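SusD homolog (Bacteroides thetaiotaomicron, PDB 3SGH) probably binds glycans at the outer membrane of this gut bacterium, as other SusD-like lipoproteins do. Local coordinates at residues P86-F89 / L90-S94; K98-I101 / Y102-Q106. All coordinates share one frame; numbering follows the deposited sequence.

Interaction 1 of 2, residues P86-F89 / L90-S94; sequences PSFF and LVENS
Phe89 and Glu92 run alongside each other in the same direction on the first turns of helix 87-95. OE1 of Glu92 sits at the rim of the Phe89 ring, close to its plane and 3.6 Å from CD1; the carboxylate is twisted 49° out of the ring plane. Extending CG of Glu92 anti to its own backbone nitrogen (chi1 -179°) sends the acid along Phe89 and at a slant across Phe88. OE2 thus comes obliquely to Phe88, 3.7 Å from CZ, while Phe88 CD2 stands 3.7 Å above one face of the Phe89 ring. The hydroxyl of Tyr102 is hydrogen-bonded to OE2, and Arg109 makes a cation-pi contact with Phe88. With an alanine here instead of Glu92, the Tyr102 hydroxyl is likely to lose this partner, and the Phe89 rim and the Phe88 ring their contacts with the carboxylate.

Leu90 folds back on Pro86: its CG lies 3.6 Å from Pro86 O, and its N-H reaches the same oxygen almost straight (3.1 Å from Leu90 N to Pro86 O, 171° at the hydrogen). The same i to i+4 bond recurs from Asn93 N to Phe89 O, 2.9 Å. These i to i+4 bonds and neighbouring side chains are those of the opening turns of an alpha-helix, here entered through a cis-proline in the largely helical SusD fold.

Interaction 2 of 2, residues K98-I101 / Y102-Q106; sequences KGVI and YAMAQ
The Tyr102 ring meets Lys98 N obliquely, CD2 being 3.9 Å from that nitrogen, and carries Gln106 CG on one face, 3.8 Å above the ring plane and displaced toward the rim. The ring therefore bridges the residue before the cap and the second turn of the helix. It is placed by a CG anti to the backbone nitrogen (chi1 179°), and its hydroxyl is held by Glu92 of the preceding helix.

The motif is the N-terminal start of helix 100-120, with Gly99 at the N-cap. Gly99 takes up phi 100° and psi 169°, where a beta-carbon would collide with Lys98 O, so the backbone here favours glycine. From this residue the helical pattern begins: Ala103 N donates to Gly99 O at 3.0 Å, in the carbonyl plane. Val100 O in turn takes the N-H of Met104, and Ile101 O that of Ala105, both donors being tilted from the carbonyl plane.

Met104, present as selenomethionine, bends at chi2 and chi3, and its selenium and CE turn off from 98-101 while CG itself stays 3.2 Å from Val100 O and 4.3 Å from Val100 CG1. Around this start, helix 140-162 meets Val100 and Ala103, whereas helix 17-24 meets Ile101 and Met104, so the first turns are wedged between neighbouring helices.

One first-turn amide is satisfied by solvent: a water accepts from Tyr102 N at 3.0 Å and donates to Lys98 O at 2.7 Å, tying the approach to the cap to the helix it leads into.

Interaction 1 closes before interaction 2 opens, and their centres lie about 10 Å apart. The first belongs to helix 87-95, the second to the beginning of helix 100-120, two successive helices joined by a short connection. They meet directly: Glu92 OE2 and Tyr102 OH are 2.7 Å apart, a probable hydrogen bond, and Val91 CG1 packs 3.6 Å from Ala105 CB. Both contacts lie on the same side of the chain's centre, about 26 and 24 Å from it, and helix 17-24 touches both. A polar link beside apolar packing thus joins consecutive helices, consistent with the alpha-alpha superhelix of this SusD-like protein.

Interaction 1 of 2, residues P86-F89 / L90-S94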
ATOM      1  N   PRO A  86      14.745  14.298  11.347  1.00 22.38           N
ATOM      2  CA  PRO A  86      16.071  14.563  10.751  1.00 22.62           C
ATOM      3  C   PRO A  86      17.002  13.359  10.645  1.00 22.42           C
ATOM      4  O   PRO A  86      18.135  13.511  10.232  1.00 23.17           O
ATOM      5  CB  PRO A  86      16.665  15.640  11.703  1.00 23.41           C
ATOM      6  CG  PRO A  86      16.096  15.298  13.032  1.00 24.23           C
ATOM      7  CD  PRO A  86      14.662  14.852  12.730  1.00 24.17           C
ATOM      8  N   SER A  87      16.554  12.169  11.006  1.00 21.71           N
ATOM      9  CA  SER A  87      17.481  11.040  11.057  1.00 21.43           C
ATOM     10  C   SER A  87      18.200  10.810   9.738  1.00 20.06           C
ATOM     11  O   SER A  87      19.364  10.470   9.771  1.00 20.48           O
ATOM     12  CB  SER A  87      16.785   9.765  11.511  1.00 21.26           C
ATOM     13  OG  SER A  87      16.297   9.954  12.826  1.00 25.26           O
ATOM     14  N   PHE A  88      17.518  10.985   8.599  1.00 18.68           N
ATOM     15  CA  PHE A  88      18.166  10.776   7.316  1.00 19.07           C
ATOM     16  C   PHE A  88      19.450  11.624   7.190  1.00 20.25           C
ATOM     17  O   PHE A  88      20.528  11.129   6.773  1.00 20.62           O
ATOM     18  CB  PHE A  88      17.274  11.098   6.097  1.00 18.95           C
ATOM     19  CG  PHE A  88      18.021  10.973   4.845  1.00 17.68           C
ATOM     20  CD1 PHE A  88      18.372   9.731   4.400  1.00 17.08           C
ATOM     21  CD2 PHE A  88      18.494  12.084   4.172  1.00 19.16           C
ATOM     22  CE1 PHE A  88      19.149   9.581   3.273  1.00 18.75           C
ATOM     23  CE2 PHE A  88      19.269  11.957   3.061  1.00 19.09           C
ATOM     24  CZ  PHE A  88      19.611  10.695   2.606  1.00 20.30           C
ATOM     25  N   PHE A  89      19.343  12.904   7.538  1.00 20.83           N
ATOM     26  CA  PHE A  89      20.492  13.806   7.387  1.00 22.31           C
ATOM     27  C   PHE A  89      21.559  13.563   8.423  1.00 22.51           C
ATOM     28  O   PHE A  89      22.746  13.666   8.135  1.00 22.71           O
ATOM     29  CB  PHE A  89      20.075  15.269   7.409  1.00 22.70           C
ATOM     30  CG  PHE A  89      19.262  15.652   6.214  1.00 25.76           C
ATOM     31  CD1 PHE A  89      19.791  15.530   4.945  1.00 27.14           C
ATOM     32  CD2 PHE A  89      17.968  16.112   6.345  1.00 28.94           C
ATOM     33  CE1 PHE A  89      19.048  15.871   3.817  1.00 29.01           C
ATOM     34  CE2 PHE A  89      17.232  16.470   5.215  1.00 27.79           C
ATOM     35  CZ  PHE A  89      17.760  16.338   3.972  1.00 29.02           C
ATOM     36  N   LEU A  90      21.144  13.199   9.621  1.00 22.58           N
ATOM     37  CA  LEU A  90      22.091  12.803  10.646  1.00 22.72           C
ATOM     38  C   LEU A  90      22.896  11.572  10.217  1.00 22.54           C
ATOM     39  O   LEU A  90      24.121  11.527  10.432  1.00 22.81           O
ATOM     40  CB  LEU A  90      21.352  12.532  11.963  1.00 22.40           C
ATOM     41  CG  LEU A  90      20.758  13.761  12.660  1.00 25.00           C
ATOM     42  CD1 LEU A  90      19.885  13.292  13.843  1.00 25.14           C
ATOM     43  CD2 LEU A  90      21.813  14.732  13.172  1.00 24.94           C
ATOM     44  N   VAL A  91      22.239  10.599   9.581  1.00 21.51           N
ATOM     45  CA  VAL A  91      22.942   9.415   9.080  1.00 21.56           C
ATOM     46  C   VAL A  91      23.854   9.800   7.929  1.00 21.65           C
ATOM     47  O   VAL A  91      25.004   9.372   7.852  1.00 21.73           O
ATOM     48  CB  VAL A  91      22.000   8.278   8.640  1.00 20.64           C
ATOM     49  CG1 VAL A  91      22.777   7.161   7.946  1.00 19.65           C
ATOM     50  CG2 VAL A  91      21.201   7.733   9.874  1.00 19.74           C
ATOM     51  N   GLU A  92      23.338  10.599   7.022  1.00 22.31           N
ATOM     52  CA  GLU A  92      24.111  11.004   5.856  1.00 23.71           C
ATOM     53  C   GLU A  92      25.403  11.679   6.270  1.00 25.23           C
ATOM     54  O   GLU A  92      26.486  11.384   5.731  1.00 24.59           O
ATOM     55  CB  GLU A  92      23.271  11.955   4.994  1.00 23.30           C
ATOM     56  CG  GLU A  92      23.979  12.429   3.721  1.00 25.65           C
ATOM     57  CD  GLU A  92      23.007  13.043   2.708  1.00 29.71           C
ATOM     58  OE1 GLU A  92      22.526  14.152   3.001  1.00 27.44           O
ATOM     59  OE2 GLU A  92      22.701  12.398   1.657  1.00 29.69           O
ATOM     60  N   ASN A  93      25.295  12.579   7.244  1.00 25.74           N
ATOM     61  CA  ASN A  93      26.470  13.335   7.744  1.00 28.55           C
ATOM     62  C   ASN A  93      27.469  12.435   8.492  1.00 28.61           C
ATOM     63  O   ASN A  93      28.670  12.441   8.191  1.00 29.91           O
ATOM     64  CB  ASN A  93      26.014  14.532   8.601  1.00 29.23           C
ATOM     65  CG  ASN A  93      25.395  15.656   7.757  1.00 33.15           C
ATOM     66  OD1 ASN A  93      25.582  15.719   6.524  1.00 38.77           O
ATOM     67  ND2 ASN A  93      24.634  16.538   8.412  1.00 36.48           N
ATOM     68  N   SER A  94      26.963  11.623   9.421  1.00 26.91           N
ATOM     69  CA  SER A  94      27.790  10.690  10.180  1.00 27.38           C
ATOM     70  C   SER A  94      28.552   9.700   9.292  1.00 26.73           C
ATOM     71  O   SER A  94      29.752   9.457   9.512  1.00 25.60           O
ATOM     72  CB  SER A  94      26.911   9.894  11.159  1.00 27.49           C
ATOM     73  OG  SER A  94      27.663   8.866  11.775  1.00 31.56           O
TER

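Interaction 2 of 2, residues K98-I101 / Y102-Q106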
ATOM      1  N   LYS A  98      28.561   7.125   2.662  1.00 23.02           N
ATOM      2  CA  LYS A  98      29.157   5.856   2.288  1.00 24.28           C
ATOM      3  C   LYS A  98      28.694   4.726   3.187  1.00 22.11           C
ATOM      4  O   LYS A  98      28.494   4.910   4.371  1.00 22.20           O
ATOM      5  CB  LYS A  98      30.699   5.946   2.385  1.00 25.39           C
ATOM      6  CG  LYS A  98      31.365   6.776   1.263  1.00 31.86           C
ATOM      7  CD  LYS A  98      32.843   7.120   1.570  1.00 36.09           C
ATOM      8  CE  LYS A  98      33.034   8.346   2.521  1.00 38.82           C
ATOM      9  NZ  LYS A  98      32.820   9.726   1.880  1.00 39.38           N
ATOM     10  N   GLY A  99      28.614   3.520   2.646  1.00 21.73           N
ATOM     11  CA  GLY A  99      28.470   2.350   3.520  1.00 20.92           C
ATOM     12  C   GLY A  99      27.029   1.864   3.609  1.00 20.24           C
ATOM     13  O   GLY A  99      26.109   2.539   3.164  1.00 19.70           O
ATOM     14  N   VAL A 100      26.873   0.679   4.199  1.00 19.95           N
ATOM     15  CA  VAL A 100      25.560  -0.009   4.292  1.00 18.67           C
ATOM     16  C   VAL A 100      24.550   0.785   5.125  1.00 18.38           C
ATOM     17  O   VAL A 100      23.356   0.771   4.822  1.00 17.07           O
ATOM     18  CB  VAL A 100      25.772  -1.417   4.839  1.00 19.56           C
ATOM     19  CG1 VAL A 100      24.431  -2.067   5.259  1.00 17.79           C
ATOM     20  CG2 VAL A 100      26.489  -2.283   3.787  1.00 17.86           C
ATOM     21  N   ILE A 101      24.991   1.522   6.131  1.00 17.19           N
ATOM     22  CA  ILE A 101      24.044   2.243   6.996  1.00 17.76           C
ATOM     23  C   ILE A 101      23.490   3.422   6.195  1.00 17.52           C
ATOM     24  O   ILE A 101      22.301   3.689   6.268  1.00 16.16           O
ATOM     25  CB  ILE A 101      24.664   2.686   8.352  1.00 17.73           C
ATOM     26  CG1 ILE A 101      25.191   1.440   9.089  1.00 19.00           C
ATOM     27  CG2 ILE A 101      23.674   3.495   9.187  1.00 17.01           C
ATOM     28  CD1 ILE A 101      24.179   0.285   9.262  1.00 16.73           C
ATOM     29  N   TYR A 102      24.323   4.074   5.371  1.00 17.94           N
ATOM     30  CA  TYR A 102      23.839   5.125   4.509  1.00 16.99           C
ATOM     31  C   TYR A 102      22.893   4.576   3.452  1.00 17.92           C
ATOM     32  O   TYR A 102      21.852   5.176   3.182  1.00 16.95           O
ATOM     33  CB  TYR A 102      24.990   5.865   3.841  1.00 18.31           C
ATOM     34  CG  TYR A 102      24.535   6.940   2.921  1.00 17.05           C
ATOM     35  CD1 TYR A 102      23.832   8.039   3.407  1.00 20.93           C
ATOM     36  CD2 TYR A 102      24.824   6.890   1.549  1.00 16.72           C
ATOM     37  CE1 TYR A 102      23.413   9.051   2.559  1.00 19.27           C
ATOM     38  CE2 TYR A 102      24.407   7.922   0.699  1.00 17.08           C
ATOM     39  CZ  TYR A 102      23.719   8.998   1.228  1.00 19.71           C
ATOM     40  OH  TYR A 102      23.298  10.037   0.400  1.00 20.04           O
ATOM     41  N   ALA A 103      23.262   3.447   2.835  1.00 17.37           N
ATOM     42  CA  ALA A 103      22.403   2.776   1.868  1.00 17.39           C
ATOM     43  C   ALA A 103      21.032   2.509   2.503  1.00 16.73           C
ATOM     44  O   ALA A 103      19.988   2.759   1.884  1.00 16.01           O
ATOM     45  CB  ALA A 103      23.040   1.486   1.414  1.00 17.30           C
HETATM   46  N   MSE A 104      21.020   1.973   3.727  1.00 16.21           N
HETATM   47  CA  MSE A 104      19.743   1.686   4.389  1.00 16.29           C
HETATM   48  C   MSE A 104      18.945   2.944   4.693  1.00 17.02           C
HETATM   49  O   MSE A 104      17.720   2.917   4.665  1.00 16.80           O
HETATM   50  CB  MSE A 104      19.944   0.842   5.654  1.00 16.31           C
HETATM   51  CG  MSE A 104      20.438  -0.552   5.343  1.00 16.96           C
HETATM   52 SE   MSE A 104      19.212  -1.595   4.358  0.75 14.62          SE
HETATM   53  CE  MSE A 104      17.571  -1.048   5.295  1.00 21.70           C
ATOM     54  N   ALA A 105      19.635   4.053   4.997  1.00 16.36           N
ATOM     55  CA  ALA A 105      18.945   5.327   5.253  1.00 16.22           C
ATOM     56  C   ALA A 105      18.310   5.849   3.960  1.00 16.02           C
ATOM     57  O   ALA A 105      17.179   6.300   3.959  1.00 15.50           O
ATOM     58  CB  ALA A 105      19.912   6.351   5.867  1.00 15.36           C
ATOM     59  N   GLN A 106      19.005   5.683   2.846  1.00 16.67           N
ATOM     60  CA  GLN A 106      18.479   6.058   1.537  1.00 15.96           C
ATOM     61  C   GLN A 106      17.269   5.221   1.149  1.00 15.78           C
ATOM     62  O   GLN A 106      16.246   5.753   0.701  1.00 16.82           O
ATOM     63  CB  GLN A 106      19.564   5.843   0.484  1.00 15.33           C
ATOM     64  CG  GLN A 106      20.594   6.915   0.456  1.00 17.31           C
ATOM     65  CD  GLN A 106      21.445   6.836  -0.799  1.00 18.96           C
ATOM     66  OE1 GLN A 106      22.037   5.799  -1.088  1.00 18.98           O
ATOM     67  NE2 GLN A 106      21.472   7.917  -1.553  1.00 18.14           N
TER
HETATM   68  O   HOH W   1      27.165   3.515   6.320  1.00 22.38           O